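Local coordinates for O-succinylhomoserine sulfhydrylase (Mycobacterium tuberculosis, PDB 3NDN), which probably makes L-homocysteine from O-succinyl-L-homoserine and hydrogen sulfide with the help of pyridoxal 5'-phosphate, a step of methionine biosynthesis, at residues A[103-115]-A[130-144]. Residues are numbered along the deposited sequence; the frame is centred on the assembly and turned at random.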
ATOM      1  N   ALA A 103       1.512   1.568  17.959  1.00 25.49           N
ATOM      2  CA  ALA A 103       1.886   0.503  16.993  1.00 25.98           C
ATOM      3  C   ALA A 103       1.068  -0.801  17.177  1.00 25.82           C
ATOM      4  O   ALA A 103       0.967  -1.609  16.249  1.00 26.31           O
ATOM      5  CB  ALA A 103       3.411   0.181  17.089  1.00 26.33           C
ATOM      6  N   SER A 104       0.504  -0.992  18.357  1.00 25.48           N
ATOM      7  CA  SER A 104      -0.232  -2.233  18.692  1.00 25.40           C
ATOM      8  C   SER A 104      -1.101  -2.005  19.919  1.00 26.15           C
ATOM      9  O   SER A 104      -0.964  -0.980  20.588  1.00 26.25           O
ATOM     10  CB  SER A 104       0.752  -3.393  18.944  1.00 26.36           C
ATOM     11  OG  SER A 104       1.459  -3.215  20.174  1.00 25.76           O
ATOM     12  N   GLY A 105      -2.003  -2.945  20.224  1.00 26.03           N
ATOM     13  CA  GLY A 105      -2.768  -2.884  21.470  1.00 26.04           C
ATOM     14  C   GLY A 105      -1.893  -2.983  22.725  1.00 26.73           C
ATOM     15  O   GLY A 105      -2.109  -2.249  23.679  1.00 26.77           O
ATOM     16  N   MET A 106      -0.894  -3.868  22.718  1.00 27.21           N
ATOM     17  CA  MET A 106       0.022  -3.991  23.868  1.00 28.36           C
ATOM     18  C   MET A 106       0.858  -2.719  24.103  1.00 28.56           C
ATOM     19  O   MET A 106       1.146  -2.356  25.260  1.00 29.00           O
ATOM     20  CB  MET A 106       0.922  -5.226  23.743  1.00 28.49           C
ATOM     21  CG  MET A 106       0.230  -6.568  24.059  1.00 28.56           C
ATOM     22  SD  MET A 106      -0.887  -6.584  25.489  1.00 31.58           S
ATOM     23  CE  MET A 106       0.232  -6.258  26.855  1.00 32.30           C
ATOM     24  N   ALA A 107       1.217  -2.038  23.020  1.00 28.55           N
ATOM     25  CA  ALA A 107       1.855  -0.719  23.110  1.00 28.47           C
ATOM     26  C   ALA A 107       0.954   0.297  23.822  1.00 29.11           C
ATOM     27  O   ALA A 107       1.453   1.077  24.639  1.00 28.94           O
ATOM     28  CB  ALA A 107       2.269  -0.219  21.747  1.00 27.99           C
ATOM     29  N   ALA A 108      -0.363   0.273  23.539  1.00 28.92           N
ATOM     30  CA  ALA A 108      -1.320   1.121  24.268  1.00 28.71           C
ATOM     31  C   ALA A 108      -1.390   0.771  25.766  1.00 29.50           C
ATOM     32  O   ALA A 108      -1.376   1.666  26.598  1.00 28.93           O
ATOM     33  CB  ALA A 108      -2.737   1.073  23.629  1.00 28.09           C
ATOM     34  N   VAL A 109      -1.476  -0.525  26.087  1.00 29.84           N
ATOM     35  CA  VAL A 109      -1.511  -0.988  27.473  1.00 31.08           C
ATOM     36  C   VAL A 109      -0.256  -0.588  28.271  1.00 31.08           C
ATOM     37  O   VAL A 109      -0.371  -0.005  29.364  1.00 30.37           O
ATOM     38  CB  VAL A 109      -1.727  -2.538  27.563  1.00 30.53           C
ATOM     39  CG1 VAL A 109      -1.635  -3.019  29.014  1.00 31.69           C
ATOM     40  CG2 VAL A 109      -3.055  -2.928  26.943  1.00 30.89           C
ATOM     41  N   PHE A 110       0.933  -0.883  27.724  1.00 31.33           N
ATOM     42  CA  PHE A 110       2.188  -0.584  28.427  1.00 31.71           C
ATOM     43  C   PHE A 110       2.408   0.930  28.589  1.00 32.02           C
ATOM     44  O   PHE A 110       2.730   1.407  29.690  1.00 31.80           O
ATOM     45  CB  PHE A 110       3.425  -1.258  27.771  1.00 31.67           C
ATOM     46  CG  PHE A 110       4.726  -0.799  28.368  1.00 32.82           C
ATOM     47  CD1 PHE A 110       5.154  -1.294  29.609  1.00 34.21           C
ATOM     48  CD2 PHE A 110       5.479   0.198  27.743  1.00 32.91           C
ATOM     49  CE1 PHE A 110       6.329  -0.836  30.200  1.00 32.58           C
ATOM     50  CE2 PHE A 110       6.659   0.664  28.312  1.00 34.21           C
ATOM     51  CZ  PHE A 110       7.093   0.154  29.551  1.00 33.86           C
ATOM     52  N   THR A 111       2.219   1.687  27.508  1.00 31.38           N
ATOM     53  CA  THR A 111       2.443   3.136  27.549  1.00 31.77           C
ATOM     54  C   THR A 111       1.424   3.865  28.453  1.00 31.67           C
ATOM     55  O   THR A 111       1.796   4.801  29.167  1.00 32.44           O
ATOM     56  CB  THR A 111       2.534   3.755  26.123  1.00 31.97           C
ATOM     57  OG1 THR A 111       3.625   3.143  25.416  1.00 32.42           O
ATOM     58  CG2 THR A 111       2.761   5.257  26.167  1.00 32.53           C
ATOM     59  N   SER A 112       0.173   3.406  28.466  1.00 31.37           N
ATOM     60  CA  SER A 112      -0.864   4.063  29.290  1.00 30.78           C
ATOM     61  C   SER A 112      -0.552   3.879  30.788  1.00 31.50           C
ATOM     62  O   SER A 112      -0.622   4.847  31.569  1.00 31.22           O
ATOM     63  CB  SER A 112      -2.269   3.570  28.949  1.00 30.74           C
ATOM     64  OG  SER A 112      -2.465   2.205  29.304  1.00 29.05           O
ATOM     65  N   LEU A 113      -0.202   2.644  31.159  1.00 31.44           N
ATOM     66  CA  LEU A 113       0.190   2.308  32.528  1.00 32.71           C
ATOM     67  C   LEU A 113       1.523   2.930  32.938  1.00 33.17           C
ATOM     68  O   LEU A 113       1.657   3.425  34.073  1.00 33.91           O
ATOM     69  CB  LEU A 113       0.218   0.790  32.738  1.00 32.97           C
ATOM     70  CG  LEU A 113      -1.129   0.075  32.697  1.00 33.39           C
ATOM     71  CD1 LEU A 113      -0.934  -1.442  32.687  1.00 33.85           C
ATOM     72  CD2 LEU A 113      -2.033   0.496  33.875  1.00 35.20           C
ATOM     73  N   GLY A 114       2.502   2.913  32.029  1.00 31.93           N
ATOM     74  CA  GLY A 114       3.806   3.530  32.273  1.00 32.16           C
ATOM     75  C   GLY A 114       3.702   5.035  32.475  1.00 32.27           C
ATOM     76  O   GLY A 114       4.482   5.629  33.224  1.00 32.41           O
ATOM     77  N   ALA A 115       2.724   5.653  31.816  1.00 31.38           N
ATOM     78  CA  ALA A 115       2.447   7.077  31.970  1.00 31.59           C
ATOM     79  C   ALA A 115       1.992   7.446  33.391  1.00 32.47           C
ATOM     80  O   ALA A 115       2.148   8.593  33.809  1.00 33.11           O
ATOM     81  CB  ALA A 115       1.361   7.489  30.977  1.00 30.93           C
ATOM     82  N   PHE A 130      -5.563 -11.008  29.651  1.00 36.75           N
ATOM     83  CA  PHE A 130      -4.790 -11.387  28.448  1.00 36.21           C
ATOM     84  C   PHE A 130      -3.344 -11.693  28.867  1.00 36.52           C
ATOM     85  O   PHE A 130      -2.737 -10.911  29.598  1.00 36.72           O
ATOM     86  CB  PHE A 130      -4.813 -10.197  27.480  1.00 35.56           C
ATOM     87  CG  PHE A 130      -4.257 -10.476  26.089  1.00 35.90           C
ATOM     88  CD1 PHE A 130      -4.814 -11.456  25.272  1.00 36.95           C
ATOM     89  CD2 PHE A 130      -3.233  -9.676  25.572  1.00 34.88           C
ATOM     90  CE1 PHE A 130      -4.316 -11.687  23.968  1.00 37.45           C
ATOM     91  CE2 PHE A 130      -2.724  -9.887  24.277  1.00 35.69           C
ATOM     92  CZ  PHE A 130      -3.271 -10.897  23.471  1.00 37.08           C
ATOM     93  N   GLY A 131      -2.807 -12.824  28.408  1.00 36.35           N
ATOM     94  CA  GLY A 131      -1.427 -13.242  28.714  1.00 35.98           C
ATOM     95  C   GLY A 131      -0.380 -12.142  28.831  1.00 35.81           C
ATOM     96  O   GLY A 131       0.253 -11.982  29.895  1.00 36.34           O
ATOM     97  N   SER A 132      -0.180 -11.398  27.741  1.00 34.62           N
ATOM     98  CA  SER A 132       0.788 -10.295  27.708  1.00 34.64           C
ATOM     99  C   SER A 132       0.467  -9.144  28.683  1.00 34.15           C
ATOM    100  O   SER A 132       1.389  -8.530  29.228  1.00 34.49           O
ATOM    101  CB  SER A 132       0.957  -9.762  26.286  1.00 34.04           C
ATOM    102  OG  SER A 132       1.675 -10.671  25.467  1.00 34.96           O
ATOM    103  N   CYS A 133      -0.816  -8.831  28.883  1.00 33.93           N
ATOM    104  CA  CYS A 133      -1.198  -7.841  29.914  1.00 34.20           C
ATOM    105  C   CYS A 133      -0.768  -8.273  31.334  1.00 34.51           C
ATOM    106  O   CYS A 133      -0.323  -7.434  32.128  1.00 34.10           O
ATOM    107  CB  CYS A 133      -2.699  -7.527  29.889  1.00 34.76           C
ATOM    108  SG  CYS A 133      -3.289  -6.754  28.344  1.00 33.79           S
ATOM    109  N   PHE A 134      -0.912  -9.567  31.645  1.00 34.79           N
ATOM    110  CA  PHE A 134      -0.481 -10.111  32.943  1.00 36.22           C
ATOM    111  C   PHE A 134       1.039  -9.990  33.108  1.00 36.16           C
ATOM    112  O   PHE A 134       1.511  -9.582  34.176  1.00 36.99           O
ATOM    113  CB  PHE A 134      -0.958 -11.573  33.153  1.00 36.15           C
ATOM    114  CG  PHE A 134      -0.613 -12.144  34.524  1.00 38.74           C
ATOM    115  CD1 PHE A 134      -1.433 -11.894  35.629  1.00 39.65           C
ATOM    116  CD2 PHE A 134       0.522 -12.938  34.702  1.00 39.48           C
ATOM    117  CE1 PHE A 134      -1.120 -12.412  36.901  1.00 42.68           C
ATOM    118  CE2 PHE A 134       0.851 -13.457  35.978  1.00 41.78           C
ATOM    119  CZ  PHE A 134       0.027 -13.192  37.069  1.00 42.24           C
ATOM    120  N   VAL A 135       1.792 -10.305  32.051  1.00 35.90           N
ATOM    121  CA  VAL A 135       3.267 -10.205  32.078  1.00 36.15           C
ATOM    122  C   VAL A 135       3.720  -8.757  32.331  1.00 35.78           C
ATOM    123  O   VAL A 135       4.655  -8.528  33.096  1.00 36.20           O
ATOM    124  CB  VAL A 135       3.930 -10.745  30.773  1.00 36.36           C
ATOM    125  CG1 VAL A 135       5.436 -10.456  30.760  1.00 36.90           C
ATOM    126  CG2 VAL A 135       3.664 -12.233  30.595  1.00 35.81           C
ATOM    127  N   VAL A 136       3.036  -7.797  31.704  1.00 34.60           N
ATOM    128  CA  VAL A 136       3.303  -6.364  31.908  1.00 34.43           C
ATOM    129  C   VAL A 136       3.080  -5.973  33.391  1.00 35.10           C
ATOM    130  O   VAL A 136       3.912  -5.283  33.982  1.00 34.68           O
ATOM    131  CB  VAL A 136       2.417  -5.456  30.975  1.00 34.04           C
ATOM    132  CG1 VAL A 136       2.391  -4.007  31.455  1.00 34.32           C
ATOM    133  CG2 VAL A 136       2.896  -5.511  29.520  1.00 33.50           C
ATOM    134  N   CYS A 137       1.980  -6.441  33.983  1.00 35.78           N
ATOM    135  CA  CYS A 137       1.609  -6.045  35.352  1.00 36.91           C
ATOM    136  C   CYS A 137       2.413  -6.776  36.447  1.00 38.44           C
ATOM    137  O   CYS A 137       2.711  -6.199  37.503  1.00 38.77           O
ATOM    138  CB  CYS A 137       0.106  -6.226  35.583  1.00 36.55           C
ATOM    139  SG  CYS A 137      -1.010  -5.100  34.626  1.00 36.37           S
ATOM    140  N   SER A 138       2.763  -8.039  36.196  1.00 39.38           N
ATOM    141  CA  SER A 138       3.415  -8.872  37.211  1.00 40.62           C
ATOM    142  C   SER A 138       4.944  -8.874  37.144  1.00 41.06           C
ATOM    143  O   SER A 138       5.601  -9.044  38.183  1.00 41.24           O
ATOM    144  CB  SER A 138       2.882 -10.315  37.165  1.00 40.70           C
ATOM    145  OG  SER A 138       3.354 -10.989  36.003  1.00 42.57           O
ATOM    146  N   GLU A 139       5.512  -8.690  35.944  1.00 40.48           N
ATOM    147  CA  GLU A 139       6.967  -8.824  35.761  1.00 40.94           C
ATOM    148  C   GLU A 139       7.696  -7.583  35.237  1.00 40.17           C
ATOM    149  O   GLU A 139       8.720  -7.179  35.805  1.00 40.28           O
ATOM    150  CB  GLU A 139       7.300 -10.020  34.862  1.00 41.41           C
ATOM    151  CG  GLU A 139       6.826 -11.386  35.396  1.00 44.85           C
ATOM    152  CD  GLU A 139       7.062 -12.517  34.400  1.00 49.53           C
ATOM    153  OE1 GLU A 139       7.998 -12.421  33.583  1.00 50.83           O
ATOM    154  OE2 GLU A 139       6.312 -13.518  34.433  1.00 53.71           O
ATOM    155  N   ILE A 140       7.201  -6.998  34.142  1.00 38.21           N
ATOM    156  CA  ILE A 140       7.922  -5.896  33.485  1.00 37.30           C
ATOM    157  C   ILE A 140       7.913  -4.600  34.306  1.00 36.97           C
ATOM    158  O   ILE A 140       8.963  -3.986  34.500  1.00 37.78           O
ATOM    159  CB  ILE A 140       7.439  -5.667  32.018  1.00 36.57           C
ATOM    160  CG1 ILE A 140       7.753  -6.905  31.163  1.00 37.25           C
ATOM    161  CG2 ILE A 140       8.088  -4.397  31.417  1.00 35.91           C
ATOM    162  CD1 ILE A 140       7.182  -6.875  29.720  1.00 37.71           C
ATOM    163  N   LEU A 141       6.747  -4.180  34.790  1.00 36.18           N
ATOM    164  CA  LEU A 141       6.681  -2.965  35.594  1.00 36.04           C
ATOM    165  C   LEU A 141       7.320  -3.098  37.013  1.00 36.50           C
ATOM    166  O   LEU A 141       8.005  -2.176  37.457  1.00 36.58           O
ATOM    167  CB  LEU A 141       5.249  -2.394  35.641  1.00 35.59           C
ATOM    168  CG  LEU A 141       4.789  -1.702  34.344  1.00 35.59           C
ATOM    169  CD1 LEU A 141       3.293  -1.378  34.367  1.00 35.63           C
ATOM    170  CD2 LEU A 141       5.610  -0.439  34.057  1.00 34.13           C
ATOM    171  N   PRO A 142       7.101  -4.231  37.713  1.00 36.75           N
ATOM    172  CA  PRO A 142       7.823  -4.399  38.993  1.00 38.24           C
ATOM    173  C   PRO A 142       9.364  -4.437  38.872  1.00 38.83           C
ATOM    174  O   PRO A 142      10.055  -4.039  39.817  1.00 39.50           O
ATOM    175  CB  PRO A 142       7.263  -5.720  39.536  1.00 37.93           C
ATOM    176  CG  PRO A 142       5.836  -5.763  38.972  1.00 38.55           C
ATOM    177  CD  PRO A 142       6.062  -5.265  37.547  1.00 36.52           C
ATOM    178  N   ARG A 143       9.901  -4.874  37.728  1.00 38.85           N
ATOM    179  CA  ARG A 143      11.366  -4.836  37.492  1.00 39.39           C
ATOM    180  C   ARG A 143      11.875  -3.380  37.489  1.00 39.57           C
ATOM    181  O   ARG A 143      13.035  -3.109  37.825  1.00 40.31           O
ATOM    182  CB  ARG A 143      11.750  -5.576  36.189  1.00 38.75           C
ATOM    183  CG  ARG A 143      13.250  -5.557  35.819  1.00 40.48           C
ATOM    184  CD  ARG A 143      13.526  -6.436  34.587  1.00 40.62           C
ATOM    185  NE  ARG A 143      14.863  -6.275  33.999  1.00 41.12           N
ATOM    186  CZ  ARG A 143      15.152  -5.452  32.988  1.00 41.14           C
ATOM    187  NH1 ARG A 143      14.210  -4.668  32.467  1.00 39.50           N
ATOM    188  NH2 ARG A 143      16.394  -5.397  32.502  1.00 40.43           N
ATOM    189  N   TRP A 144      10.982  -2.457  37.142  1.00 38.78           N
ATOM    190  CA  TRP A 144      11.270  -1.022  37.137  1.00 39.09           C
ATOM    191  C   TRP A 144      10.699  -0.287  38.382  1.00 39.82           C
ATOM    192  O   TRP A 144      10.493   0.938  38.363  1.00 39.55           O
ATOM    193  CB  TRP A 144      10.799  -0.382  35.809  1.00 38.43           C
ATOM    194  CG  TRP A 144      11.732  -0.664  34.622  1.00 38.65           C
ATOM    195  CD1 TRP A 144      13.110  -0.709  34.646  1.00 39.65           C
ATOM    196  CD2 TRP A 144      11.351  -0.911  33.251  1.00 37.64           C
ATOM    197  NE1 TRP A 144      13.602  -0.975  33.375  1.00 38.51           N
ATOM    198  CE2 TRP A 144      12.548  -1.105  32.507  1.00 37.43           C
ATOM    199  CE3 TRP A 144      10.117  -0.998  32.582  1.00 36.61           C
ATOM    200  CZ2 TRP A 144      12.545  -1.389  31.127  1.00 37.05           C
ATOM    201  CZ3 TRP A 144      10.115  -1.276  31.212  1.00 36.02           C
ATOM    202  CH2 TRP A 144      11.320  -1.466  30.499  1.00 35.23           C
TER
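Two neighbouring helices of the PLP-binding domain, 105-114 and 131-143, pack through Met-106, Phe-110 and Leu-113 against Cys-133, Val-136 and Leu-141; their axes approach to 10.5 Å and run in similar directions, crossing at -29°. Met-106 makes the closest approach: bent at both chi2 and chi3, its thioether folds against the first turn of the partner, with Met-106 CE 3.4 Å from Cys-133 N and Met-106 SD 3.7 Å from Cys-133 SG. Met-106 SD also meets the Phe-130 ring at its edge, 84° off the ring normal and 3.9 Å from Phe-130 CD2, a Met-aromatic contact. Phe-110 starts off along the interface, yet its ring tip closes in: CE1 lies 3.9 Å from Leu-141 CD2, and CZ lies 3.7 Å from Trp-144 CZ3, the two aromatic side chains crossing at about a right angle. Val-136 CG1 sits at the edge of the Phe-110 ring, while Leu-113 CB meets Leu-141 CD1 at 4.1 Å. His-257 of the second subunit packs on both Met-106 and Val-136. Backbone N atoms of Gly-105 and Met-106 bind the phosphate of the PLP-lysine at position 227, so this apolar seam borders the phosphate-binding helix N-terminus characteristic of fold-type I PLP enzymes.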